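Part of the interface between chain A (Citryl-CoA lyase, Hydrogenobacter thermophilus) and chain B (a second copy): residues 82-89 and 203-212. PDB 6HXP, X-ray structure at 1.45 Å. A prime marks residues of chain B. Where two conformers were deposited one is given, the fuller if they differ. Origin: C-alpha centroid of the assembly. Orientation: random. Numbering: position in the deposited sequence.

Chain A (82-89) NSLNVGVA
Chain B (203-212) WRLGKGFFII

A single buried lysine supplies both hydrogen bonds of this largely apolar contact: Lys207′ NZ donates to Ser83 OG (2.8 Å) and to Asn85 OD1 (3.1 Å), and is bonded further elsewhere in the structure. A buried ammonium needs acceptors, which the hydroxyl and amide oxygens provide. Its side chain reaches the start of the chain A helix in a bent form, chi1 -145° and chi3 -101° lying between wells, chi2 and chi4 t. Ser83 (phi/psi -67/157, chi1 t) occupies the N-cap position but makes no capping bond with its side chain; Asn85 is p, with chi2 -57°, and its ND2 is bonded elsewhere.

Asn82 and Ser83 are extended; from Leu84 to Ala89 the backbone is helical (phi near -60°, psi near -40°), with Val88 N to Leu84 O and Ala89 N to Asn85 O both 3.0 Å. In chain B a 3-10 segment, Trp203′ (-58/-25), Arg204′ (-70/-8) and Leu205′ (-96/-2), leads into a helix that runs on past Ile212′, with helical values from Gly206′ on (phi -50° to -68°, psi -26° to -49°); Ile211′ N to Lys207′ O is 2.9 Å. The helix axes approach to 10.0 Å, their N-to-C directions 44° apart (signed crossing -44°), and the nearest CA pair is Asn85 and Lys207′, 7.0 Å apart.

Beside the polar cluster, one helical turn beyond Lys207′ in sequence, Ile211′ (chi1 m, chi2 t) points toward chain A. Its methyl groups meet those of Leu84 and Val88 at van der Waals distance: CD1 lies 3.5 Å from Leu84 CD2 and 3.7 Å from Asn85 CA, while CG2 meets Val88 CG1 (chi1 t) at 4.1 Å. Leu84 (chi1 t, chi2 139°) forks over the chain B backbone: CD2 sits 4.0 Å from Gly208′ CA, where no side chain intervenes, and CD1 lies 4.2 Å from Arg204′ O and 4.5 Å from Leu205′ CD1 (chi1 t, chi2 p). Val86 points away. Between the stretches 324 Å² is buried, both sides summed.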

# COMPACT_ATOMS: atom_id res chain seq x y z
N ASN A 82 3.77 -1.41 12.46
CA ASN A 82 3.17 -2.26 11.47
C ASN A 82 3.99 -3.54 11.27
O ASN A 82 5.19 -3.58 11.57
CB ASN A 82 3.07 -1.53 10.13
CG ASN A 82 1.95 -0.56 10.09
OD1 ASN A 82 0.75 -0.98 10.07
ND2 ASN A 82 2.21 0.72 10.12
N SER A 83 3.33 -4.57 10.76
CA SER A 83 3.96 -5.83 10.45
C SER A 83 4.94 -5.65 9.30
O SER A 83 4.86 -4.72 8.47
CB SER A 83 2.89 -6.84 10.06
OG SER A 83 3.40 -8.15 9.84
N LEU A 84 5.89 -6.53 9.22
CA LEU A 84 6.93 -6.43 8.21
C LEU A 84 6.40 -6.35 6.78
O LEU A 84 6.93 -5.58 5.97
CB LEU A 84 7.91 -7.58 8.42
CG LEU A 84 9.14 -7.56 7.53
CD1 LEU A 84 10.36 -7.95 8.30
CD2 LEU A 84 8.95 -8.43 6.30
N ASN A 85 5.33 -7.10 6.43
CA ASN A 85 4.82 -7.00 5.07
C ASN A 85 4.32 -5.62 4.72
O ASN A 85 4.41 -5.19 3.57
CB ASN A 85 3.71 -7.99 4.80
CG ASN A 85 2.47 -7.76 5.58
OD1 ASN A 85 2.52 -7.73 6.85
ND2 ASN A 85 1.33 -7.54 4.91
N VAL A 86 3.75 -4.92 5.70
CA VAL A 86 3.18 -3.61 5.47
C VAL A 86 4.28 -2.58 5.19
O VAL A 86 4.18 -1.79 4.24
CB VAL A 86 2.29 -3.22 6.65
CG1 VAL A 86 1.74 -1.79 6.50
CG2 VAL A 86 1.15 -4.20 6.87
N GLY A 87 5.38 -2.62 5.95
CA GLY A 87 6.49 -1.74 5.66
C GLY A 87 7.10 -2.02 4.30
O GLY A 87 7.43 -1.12 3.53
N VAL A 88 7.29 -3.34 3.98
CA VAL A 88 7.89 -3.64 2.69
C VAL A 88 7.02 -3.15 1.55
O VAL A 88 7.50 -2.56 0.57
CB VAL A 88 8.15 -5.16 2.56
CG1 VAL A 88 8.57 -5.54 1.14
CG2 VAL A 88 9.22 -5.59 3.57
N ALA A 89 5.72 -3.37 1.65
CA ALA A 89 4.79 -2.89 0.63
C ALA A 89 4.89 -1.40 0.42
O ALA A 89 4.88 -0.93 -0.71
CB ALA A 89 3.36 -3.26 0.98
N TRP B 203 12.89 -15.29 14.54
CA TRP B 203 11.47 -15.56 14.18
C TRP B 203 10.75 -14.32 13.64
O TRP B 203 9.85 -14.42 12.81
CB TRP B 203 10.71 -16.15 15.38
CG TRP B 203 10.54 -15.22 16.55
CD1 TRP B 203 11.29 -15.20 17.69
CD2 TRP B 203 9.46 -14.31 16.78
NE1 TRP B 203 10.81 -14.25 18.56
CE2 TRP B 203 9.68 -13.70 18.03
CE3 TRP B 203 8.35 -13.93 16.03
CZ2 TRP B 203 8.79 -12.75 18.56
CZ3 TRP B 203 7.45 -13.02 16.57
CH2 TRP B 203 7.73 -12.38 17.78
N ARG B 204 11.23 -13.12 14.04
CA ARG B 204 10.62 -11.88 13.56
C ARG B 204 10.89 -11.60 12.09
O ARG B 204 10.26 -10.73 11.50
CB ARG B 204 11.04 -10.70 14.42
CG ARG B 204 10.56 -10.86 15.85
CD ARG B 204 11.12 -9.79 16.77
NE ARG B 204 12.53 -10.02 16.98
CZ ARG B 204 13.35 -9.21 17.64
NH1 ARG B 204 12.88 -8.12 18.24
NH2 ARG B 204 14.64 -9.50 17.73
N LEU B 205 11.75 -12.40 11.46
CA LEU B 205 12.02 -12.28 10.03
C LEU B 205 11.18 -13.29 9.19
O LEU B 205 11.21 -13.27 7.96
CB LEU B 205 13.51 -12.55 9.82
CG LEU B 205 14.07 -12.25 8.49
CD1 LEU B 205 13.83 -10.75 8.01
CD2 LEU B 205 15.60 -12.47 8.54
N GLY B 206 10.38 -14.14 9.83
CA GLY B 206 9.68 -15.21 9.14
C GLY B 206 8.91 -14.83 7.90
O GLY B 206 9.01 -15.50 6.87
N LYS B 207 8.13 -13.75 7.99
CA LYS B 207 7.35 -13.34 6.83
C LYS B 207 8.26 -12.85 5.72
O LYS B 207 7.90 -12.89 4.55
CB LYS B 207 6.37 -12.22 7.30
CG LYS B 207 5.07 -12.18 6.69
CD LYS B 207 4.27 -11.03 7.35
CE LYS B 207 3.30 -11.43 8.40
NZ LYS B 207 2.29 -10.37 8.48
N GLY B 208 9.47 -12.36 6.05
CA GLY B 208 10.40 -11.89 5.03
C GLY B 208 10.72 -12.90 3.98
O GLY B 208 10.84 -12.57 2.80
N PHE B 209 10.90 -14.17 4.40
CA PHE B 209 11.22 -15.22 3.44
C PHE B 209 10.08 -15.43 2.47
O PHE B 209 10.30 -15.63 1.24
CB PHE B 209 11.61 -16.52 4.14
CG PHE B 209 12.76 -16.31 5.11
CD1 PHE B 209 14.02 -15.95 4.66
CD2 PHE B 209 12.54 -16.36 6.49
CE1 PHE B 209 15.05 -15.71 5.58
CE2 PHE B 209 13.56 -16.11 7.38
CZ PHE B 209 14.78 -15.75 6.92
N PHE B 210 8.86 -15.41 2.98
CA PHE B 210 7.65 -15.55 2.17
C PHE B 210 7.48 -14.41 1.21
O PHE B 210 7.28 -14.63 0.01
CB PHE B 210 6.43 -15.70 3.07
CG PHE B 210 5.16 -16.00 2.34
CD1 PHE B 210 5.06 -17.13 1.54
CD2 PHE B 210 4.04 -15.22 2.51
CE1 PHE B 210 3.86 -17.45 0.90
CE2 PHE B 210 2.84 -15.54 1.86
CZ PHE B 210 2.77 -16.61 1.02
N ILE B 211 7.72 -13.20 1.68
CA ILE B 211 7.59 -12.05 0.79
C ILE B 211 8.58 -12.12 -0.33
O ILE B 211 8.25 -11.91 -1.50
CB ILE B 211 7.78 -10.76 1.61
CG1 ILE B 211 6.62 -10.55 2.61
CG2 ILE B 211 7.90 -9.53 0.65
CD1 ILE B 211 6.95 -9.65 3.70
N ILE B 212 9.86 -12.36 -0.01
CA ILE B 212 10.89 -12.39 -1.03
C ILE B 212 10.60 -13.48 -2.07
O ILE B 212 10.77 -13.23 -3.26
CB ILE B 212 12.26 -12.61 -0.37
CG1 ILE B 212 12.66 -11.39 0.41
CG2 ILE B 212 13.35 -12.97 -1.42
CD1 ILE B 212 13.82 -11.61 1.42